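Local coordinates for enoyl-CoA hydratase, EchA12_1 (PDB 3QRE), which probably catalyses the hydration of enoyl-CoA thioesters in fatty acid metabolism, as a member of the crotonase-like enoyl-CoA hydratase/isomerase family, at residues G39-T44 against R76-T81; K131-A136 against M151-F156. All coordinates share one frame; numbering follows the deposited sequence.

Contact 1: G39-T44 against R76-T81; sequences GVAIIT and RVIVLT
With CG1 opposite the backbone N (chi1 -178°), Val40 reaches along its own strand toward Val79, whose CG2 lies beside its own backbone N; the two side chains cross at a slant, with Val40 CG1 3.6 Å from Val79 CG2. On the other face, Ile43 is extended beyond CG1 (chi2 -176°), which carries its CD1 to 3.7 Å from Ile78 CG2. Its second branch does separate work: Ile43 CG2 rests on Leu80 CD1 at 3.8 Å, so one isoleucine spans two residues of the neighbouring strand. Thr44 and Thr81 lie alongside each other, with Thr44 OG1 against the CG2 methyl of Thr81. The hydroxyl of Thr81 is turned to the next strand, where OG1 is hydrogen-bonded to Ala136 O.

Between these two layers of side chains runs a regular parallel ladder. Gly39 O opens it by accepting two N-H groups, from Arg76 N at 2.8 Å and, at a longer 3.3 Å, from Val77 N. Bonds then alternate between the strands: Ala41 N gives to Val77 O, Val79 N to Ala41 O, Ile43 N to Val79 O at 2.7 Å, and Thr81 N to Ile43 O. The carbonyls of Val77, Ala41, Val79 and Ile43 also receive CA-H groups, weak contacts that supplement the N-H bonds. The strand segments are twisted by 21° against each other.

Helix 56-71 packs on the face of Ala41, Ile43 and Leu80, through Ala69, Ala65, Ile66 and Phe62, while Leu226 of helix 221-235 touches Val40 and Ile42 on the other. Strand 40-45, helix 56-71 and strand 77-82 thus form a beta-alpha-beta unit, with its two parallel strands adjacent in the main sheet of the crotonase fold.

Contact 2: K131-A136 against M151-F156; sequences KPVIAA and MCDVRF
Ala135, Phe156 and Val133 have the most surface buried between 131-136 and 151-156. The methyl of Ala135 touches two side chains of the other segment, with CB 3.8 Å from Arg155 CG and 4.0 Å from Cys152 SG. Its backbone makes two parallel-strand bonds, Ala135 N to Val154 O and Phe156 N to Ala135 O, both 2.8 Å. Phe156 lies alongside Ile134 and presents a ring edge: Ile134 CG2 approaches CD2 of Phe156 at 3.7 Å, in the ring plane.

Val133 holds the start of the pairing. Its N-H reaches Asp153 OD2 at 2.6 Å, meeting the anti side of the carboxylate, and its carbonyl takes Val154 N together with a weak bond from Asp153 N. Val133 CG1, opposite the backbone N (chi1 -175°), packs on Cys152 SG. The same Asp153 OD2 forms a salt bridge with Lys245, which probably favours the ionised carboxylate.

Strand 77-82 flanks 133-137 on its other edge. Helix 221-235 packs against Ala136 and Phe156, helix 178-185 touches Arg155, and Leu192 and Leu196 of the second subunit lie against Asp153 and Pro132.

Both contacts are buried pairings of parallel strands in one sheet, and they are joined directly: Ile78 O and Leu80 N probably bond to the backbone N and O of Ile134, placing 40-45, 77-82, 133-137 and 154-158 side by side. Contact 2 is the more central, its centre about 5 Å from the centre of the chain, against about 11 Å for that of contact 1, two of whose touching residues in 39-44 are partly exposed. Contact 1 is a regular ladder lined mainly with aliphatic side chains, with a threonine pair at one end. Contact 2 is shorter and adds a carboxylate-to-backbone bond, a sulfur and an aromatic ring; it also reaches the second subunit, which leaves contact 1 untouched.

Contact 1: G39-T44 against R76-T81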
ATOM      1  N   GLY A  39     -21.428   7.886 -23.891  1.00 45.08           N
ATOM      2  CA  GLY A  39     -20.341   8.863 -23.731  1.00 42.63           C
ATOM      3  C   GLY A  39     -18.992   8.289 -23.282  1.00 40.54           C
ATOM      4  O   GLY A  39     -18.175   8.986 -22.660  1.00 38.97           O
ATOM      5  N   VAL A  40     -18.769   7.019 -23.608  1.00 39.66           N
ATOM      6  CA  VAL A  40     -17.467   6.379 -23.443  1.00 38.56           C
ATOM      7  C   VAL A  40     -16.694   6.376 -24.763  1.00 37.92           C
ATOM      8  O   VAL A  40     -17.185   5.873 -25.761  1.00 39.10           O
ATOM      9  CB  VAL A  40     -17.612   4.930 -22.921  1.00 39.12           C
ATOM     10  CG1 VAL A  40     -16.227   4.298 -22.713  1.00 37.63           C
ATOM     11  CG2 VAL A  40     -18.454   4.894 -21.637  1.00 36.80           C
ATOM     12  N   ALA A  41     -15.507   6.971 -24.763  1.00 36.32           N
ATOM     13  CA  ALA A  41     -14.556   6.833 -25.862  1.00 35.76           C
ATOM     14  C   ALA A  41     -13.727   5.543 -25.717  1.00 35.43           C
ATOM     15  O   ALA A  41     -12.982   5.373 -24.742  1.00 34.68           O
ATOM     16  CB  ALA A  41     -13.624   8.057 -25.915  1.00 34.89           C
ATOM     17  N   ILE A  42     -13.852   4.645 -26.691  1.00 36.01           N
ATOM     18  CA  ILE A  42     -13.082   3.403 -26.717  1.00 35.82           C
ATOM     19  C   ILE A  42     -11.876   3.568 -27.637  1.00 36.16           C
ATOM     20  O   ILE A  42     -12.018   3.833 -28.844  1.00 36.93           O
ATOM     21  CB  ILE A  42     -13.937   2.194 -27.167  1.00 36.76           C
ATOM     22  CG1 ILE A  42     -15.180   2.073 -26.275  1.00 37.15           C
ATOM     23  CG2 ILE A  42     -13.085   0.900 -27.175  1.00 36.20           C
ATOM     24  CD1 ILE A  42     -16.181   1.014 -26.730  1.00 39.34           C
ATOM     25  N   ILE A  43     -10.692   3.422 -27.048  1.00 35.46           N
ATOM     26  CA  ILE A  43      -9.439   3.612 -27.740  1.00 34.37           C
ATOM     27  C   ILE A  43      -8.760   2.251 -27.790  1.00 35.20           C
ATOM     28  O   ILE A  43      -8.537   1.597 -26.749  1.00 34.58           O
ATOM     29  CB  ILE A  43      -8.588   4.679 -27.020  1.00 34.14           C
ATOM     30  CG1 ILE A  43      -9.364   6.010 -26.988  1.00 34.45           C
ATOM     31  CG2 ILE A  43      -7.189   4.817 -27.647  1.00 29.65           C
ATOM     32  CD1 ILE A  43      -8.579   7.182 -26.382  1.00 34.00           C
ATOM     33  N   THR A  44      -8.449   1.822 -29.009  1.00 36.26           N
ATOM     34  CA  THR A  44      -7.978   0.471 -29.266  1.00 37.25           C
ATOM     35  C   THR A  44      -6.646   0.484 -30.000  1.00 38.17           C
ATOM     36  O   THR A  44      -6.562   0.998 -31.132  1.00 38.81           O
ATOM     37  CB  THR A  44      -9.044  -0.341 -30.069  1.00 38.42           C
ATOM     38  OG1 THR A  44     -10.304  -0.272 -29.382  1.00 38.96           O
ATOM     39  CG2 THR A  44      -8.631  -1.827 -30.253  1.00 37.00           C
ATOM     40  N   ARG A  76     -17.452  11.450 -21.637  1.00 37.32           N
ATOM     41  CA  ARG A  76     -17.339  11.451 -20.187  1.00 37.42           C
ATOM     42  C   ARG A  76     -16.187  10.581 -19.672  1.00 36.81           C
ATOM     43  O   ARG A  76     -15.483  10.969 -18.735  1.00 37.01           O
ATOM     44  CB  ARG A  76     -18.649  10.976 -19.572  1.00 37.86           C
ATOM     45  CG  ARG A  76     -19.880  11.818 -19.985  1.00 39.66           C
ATOM     46  CD  ARG A  76     -19.798  13.178 -19.346  1.00 42.03           C
ATOM     47  NE  ARG A  76     -19.119  13.066 -18.047  1.00 43.43           N
ATOM     48  CZ  ARG A  76     -19.700  12.674 -16.908  1.00 44.44           C
ATOM     49  NH1 ARG A  76     -20.999  12.367 -16.877  1.00 44.25           N
ATOM     50  NH2 ARG A  76     -18.973  12.589 -15.791  1.00 43.75           N
ATOM     51  N   VAL A  77     -16.013   9.401 -20.262  1.00 35.94           N
ATOM     52  CA  VAL A  77     -15.017   8.446 -19.784  1.00 34.68           C
ATOM     53  C   VAL A  77     -14.313   7.799 -20.982  1.00 34.44           C
ATOM     54  O   VAL A  77     -14.916   7.636 -22.069  1.00 33.99           O
ATOM     55  CB  VAL A  77     -15.653   7.360 -18.885  1.00 34.56           C
ATOM     56  CG1 VAL A  77     -14.581   6.483 -18.236  1.00 34.29           C
ATOM     57  CG2 VAL A  77     -16.511   7.985 -17.804  1.00 34.39           C
ATOM     58  N   ILE A  78     -13.049   7.436 -20.768  1.00 33.21           N
ATOM     59  CA  ILE A  78     -12.218   6.778 -21.776  1.00 33.74           C
ATOM     60  C   ILE A  78     -11.931   5.321 -21.403  1.00 33.07           C
ATOM     61  O   ILE A  78     -11.559   5.019 -20.264  1.00 32.58           O
ATOM     62  CB  ILE A  78     -10.857   7.504 -21.960  1.00 33.46           C
ATOM     63  CG1 ILE A  78     -11.059   8.962 -22.406  1.00 34.60           C
ATOM     64  CG2 ILE A  78      -9.974   6.743 -22.956  1.00 34.81           C
ATOM     65  CD1 ILE A  78      -9.797   9.866 -22.253  1.00 35.74           C
ATOM     66  N   VAL A  79     -12.111   4.418 -22.361  1.00 33.27           N
ATOM     67  CA  VAL A  79     -11.702   3.011 -22.183  1.00 32.64           C
ATOM     68  C   VAL A  79     -10.552   2.719 -23.145  1.00 32.35           C
ATOM     69  O   VAL A  79     -10.619   3.068 -24.323  1.00 32.42           O
ATOM     70  CB  VAL A  79     -12.893   2.015 -22.317  1.00 33.24           C
ATOM     71  CG1 VAL A  79     -12.427   0.574 -22.396  1.00 32.52           C
ATOM     72  CG2 VAL A  79     -13.816   2.158 -21.105  1.00 33.73           C
ATOM     73  N   LEU A  80      -9.484   2.127 -22.608  1.00 31.67           N
ATOM     74  CA  LEU A  80      -8.278   1.803 -23.359  1.00 31.32           C
ATOM     75  C   LEU A  80      -8.050   0.276 -23.408  1.00 31.33           C
ATOM     76  O   LEU A  80      -8.041  -0.387 -22.376  1.00 30.04           O
ATOM     77  CB  LEU A  80      -7.064   2.523 -22.739  1.00 31.10           C
ATOM     78  CG  LEU A  80      -5.674   2.300 -23.375  1.00 31.77           C
ATOM     79  CD1 LEU A  80      -5.672   2.887 -24.801  1.00 31.15           C
ATOM     80  CD2 LEU A  80      -4.485   2.873 -22.509  1.00 29.17           C
ATOM     81  N   THR A  81      -7.869  -0.262 -24.618  1.00 32.35           N
ATOM     82  CA  THR A  81      -7.679  -1.705 -24.841  1.00 33.62           C
ATOM     83  C   THR A  81      -6.813  -2.007 -26.085  1.00 34.22           C
ATOM     84  O   THR A  81      -6.518  -1.117 -26.876  1.00 33.96           O
ATOM     85  CB  THR A  81      -9.058  -2.467 -24.929  1.00 34.54           C
ATOM     86  OG1 THR A  81      -8.862  -3.882 -24.740  1.00 35.40           O
ATOM     87  CG2 THR A  81      -9.795  -2.189 -26.283  1.00 33.47           C
TER

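Contact 2: K131-A136 against M151-F156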
ATOM      1  N   LYS A 131     -10.412  13.673 -17.483  1.00 27.74           N
ATOM      2  CA  LYS A 131     -11.326  12.520 -17.593  1.00 28.09           C
ATOM      3  C   LYS A 131     -10.647  11.206 -17.222  1.00 27.52           C
ATOM      4  O   LYS A 131      -9.479  11.024 -17.512  1.00 27.74           O
ATOM      5  CB  LYS A 131     -11.895  12.421 -19.035  1.00 28.09           C
ATOM      6  CG  LYS A 131     -12.622  13.685 -19.455  1.00 28.26           C
ATOM      7  CD  LYS A 131     -13.099  13.699 -20.908  1.00 28.76           C
ATOM      8  CE  LYS A 131     -13.865  15.034 -21.109  1.00 29.12           C
ATOM      9  NZ  LYS A 131     -14.577  15.176 -22.431  1.00 30.02           N
ATOM     10  N   PRO A 132     -11.391  10.271 -16.618  1.00 27.99           N
ATOM     11  CA  PRO A 132     -10.831   8.987 -16.216  1.00 27.46           C
ATOM     12  C   PRO A 132     -10.510   8.101 -17.419  1.00 27.91           C
ATOM     13  O   PRO A 132     -11.198   8.177 -18.454  1.00 27.56           O
ATOM     14  CB  PRO A 132     -11.964   8.339 -15.394  1.00 27.53           C
ATOM     15  CG  PRO A 132     -13.041   9.411 -15.258  1.00 28.29           C
ATOM     16  CD  PRO A 132     -12.851  10.319 -16.410  1.00 28.63           C
ATOM     17  N   VAL A 133      -9.477   7.256 -17.274  1.00 27.20           N
ATOM     18  CA  VAL A 133      -9.162   6.252 -18.275  1.00 26.47           C
ATOM     19  C   VAL A 133      -9.236   4.898 -17.590  1.00 26.84           C
ATOM     20  O   VAL A 133      -8.604   4.679 -16.534  1.00 26.95           O
ATOM     21  CB  VAL A 133      -7.764   6.502 -18.937  1.00 26.82           C
ATOM     22  CG1 VAL A 133      -7.495   5.521 -20.077  1.00 25.20           C
ATOM     23  CG2 VAL A 133      -7.656   7.933 -19.464  1.00 27.35           C
ATOM     24  N   ILE A 134     -10.032   4.006 -18.169  1.00 27.24           N
ATOM     25  CA  ILE A 134     -10.156   2.644 -17.698  1.00 27.76           C
ATOM     26  C   ILE A 134      -9.405   1.743 -18.682  1.00 28.53           C
ATOM     27  O   ILE A 134      -9.776   1.657 -19.864  1.00 29.44           O
ATOM     28  CB  ILE A 134     -11.643   2.188 -17.620  1.00 28.94           C
ATOM     29  CG1 ILE A 134     -12.576   3.261 -17.016  1.00 28.54           C
ATOM     30  CG2 ILE A 134     -11.783   0.856 -16.887  1.00 30.83           C
ATOM     31  CD1 ILE A 134     -12.073   3.926 -15.706  1.00 27.00           C
ATOM     32  N   ALA A 135      -8.354   1.076 -18.204  1.00 28.29           N
ATOM     33  CA  ALA A 135      -7.665   0.074 -18.994  1.00 28.69           C
ATOM     34  C   ALA A 135      -8.347  -1.279 -18.891  1.00 29.65           C
ATOM     35  O   ALA A 135      -8.653  -1.768 -17.784  1.00 30.55           O
ATOM     36  CB  ALA A 135      -6.179  -0.034 -18.590  1.00 28.92           C
ATOM     37  N   ALA A 136      -8.589  -1.885 -20.053  1.00 29.46           N
ATOM     38  CA  ALA A 136      -9.089  -3.236 -20.128  1.00 29.41           C
ATOM     39  C   ALA A 136      -7.989  -4.092 -20.713  1.00 29.38           C
ATOM     40  O   ALA A 136      -7.794  -4.114 -21.916  1.00 30.15           O
ATOM     41  CB  ALA A 136     -10.312  -3.284 -20.992  1.00 30.54           C
ATOM     42  N   MET A 151      -0.654   3.994 -15.546  1.00 24.85           N
ATOM     43  CA  MET A 151      -0.973   5.443 -15.554  1.00 25.73           C
ATOM     44  C   MET A 151      -2.490   5.689 -15.622  1.00 26.28           C
ATOM     45  O   MET A 151      -2.987   6.791 -15.283  1.00 26.40           O
ATOM     46  CB  MET A 151      -0.251   6.210 -16.699  1.00 25.53           C
ATOM     47  CG  MET A 151       1.254   6.245 -16.562  1.00 24.52           C
ATOM     48  SD  MET A 151       1.828   6.943 -14.959  1.00 26.09           S
ATOM     49  CE  MET A 151       3.603   6.626 -15.213  1.00 24.48           C
ATOM     50  N   CYS A 152      -3.214   4.664 -16.055  1.00 25.61           N
ATOM     51  CA  CYS A 152      -4.657   4.754 -16.127  1.00 26.55           C
ATOM     52  C   CYS A 152      -5.289   4.816 -14.733  1.00 26.65           C
ATOM     53  O   CYS A 152      -4.684   4.427 -13.742  1.00 26.97           O
ATOM     54  CB  CYS A 152      -5.233   3.593 -16.964  1.00 26.36           C
ATOM     55  SG  CYS A 152      -4.674   3.645 -18.686  1.00 26.24           S
ATOM     56  N   ASP A 153      -6.510   5.324 -14.664  1.00 26.88           N
ATOM     57  CA  ASP A 153      -7.203   5.459 -13.380  1.00 27.26           C
ATOM     58  C   ASP A 153      -7.554   4.101 -12.793  1.00 26.90           C
ATOM     59  O   ASP A 153      -7.335   3.856 -11.609  1.00 26.95           O
ATOM     60  CB  ASP A 153      -8.453   6.320 -13.574  1.00 27.15           C
ATOM     61  CG  ASP A 153      -8.101   7.723 -14.009  1.00 29.25           C
ATOM     62  OD1 ASP A 153      -7.745   8.507 -13.141  1.00 37.75           O
ATOM     63  OD2 ASP A 153      -8.126   8.064 -15.202  1.00 29.26           O
ATOM     64  N   VAL A 154      -8.113   3.228 -13.634  1.00 27.18           N
ATOM     65  CA  VAL A 154      -8.638   1.929 -13.191  1.00 27.17           C
ATOM     66  C   VAL A 154      -8.307   0.872 -14.224  1.00 27.39           C
ATOM     67  O   VAL A 154      -8.371   1.139 -15.440  1.00 27.40           O
ATOM     68  CB  VAL A 154     -10.171   1.980 -12.938  1.00 27.11           C
ATOM     69  CG1 VAL A 154     -10.670   0.663 -12.405  1.00 27.89           C
ATOM     70  CG2 VAL A 154     -10.527   3.099 -11.946  1.00 26.58           C
ATOM     71  N   ARG A 155      -7.931  -0.314 -13.736  1.00 27.67           N
ATOM     72  CA  ARG A 155      -7.564  -1.441 -14.591  1.00 27.66           C
ATOM     73  C   ARG A 155      -8.428  -2.701 -14.363  1.00 29.06           C
ATOM     74  O   ARG A 155      -8.581  -3.182 -13.228  1.00 29.15           O
ATOM     75  CB  ARG A 155      -6.091  -1.795 -14.384  1.00 27.65           C
ATOM     76  CG  ARG A 155      -5.079  -0.795 -14.992  1.00 27.12           C
ATOM     77  CD  ARG A 155      -3.711  -0.871 -14.272  1.00 27.94           C
ATOM     78  NE  ARG A 155      -3.803  -0.409 -12.876  1.00 25.85           N
ATOM     79  CZ  ARG A 155      -3.971   0.861 -12.518  1.00 25.67           C
ATOM     80  NH1 ARG A 155      -4.024   1.828 -13.431  1.00 24.50           N
ATOM     81  NH2 ARG A 155      -4.073   1.173 -11.248  1.00 25.75           N
ATOM     82  N   PHE A 156      -8.969  -3.237 -15.459  1.00 29.54           N
ATOM     83  CA  PHE A 156      -9.552  -4.569 -15.484  1.00 30.18           C
ATOM     84  C   PHE A 156      -8.634  -5.448 -16.305  1.00 31.17           C
ATOM     85  O   PHE A 156      -8.007  -4.975 -17.260  1.00 31.83           O
ATOM     86  CB  PHE A 156     -10.945  -4.553 -16.095  1.00 29.90           C
ATOM     87  CG  PHE A 156     -11.964  -3.888 -15.228  1.00 28.37           C
ATOM     88  CD1 PHE A 156     -12.642  -4.613 -14.266  1.00 26.43           C
ATOM     89  CD2 PHE A 156     -12.216  -2.527 -15.351  1.00 28.19           C
ATOM     90  CE1 PHE A 156     -13.579  -4.008 -13.444  1.00 28.76           C
ATOM     91  CE2 PHE A 156     -13.162  -1.884 -14.522  1.00 30.19           C
ATOM     92  CZ  PHE A 156     -13.845  -2.632 -13.561  1.00 28.75           C
TER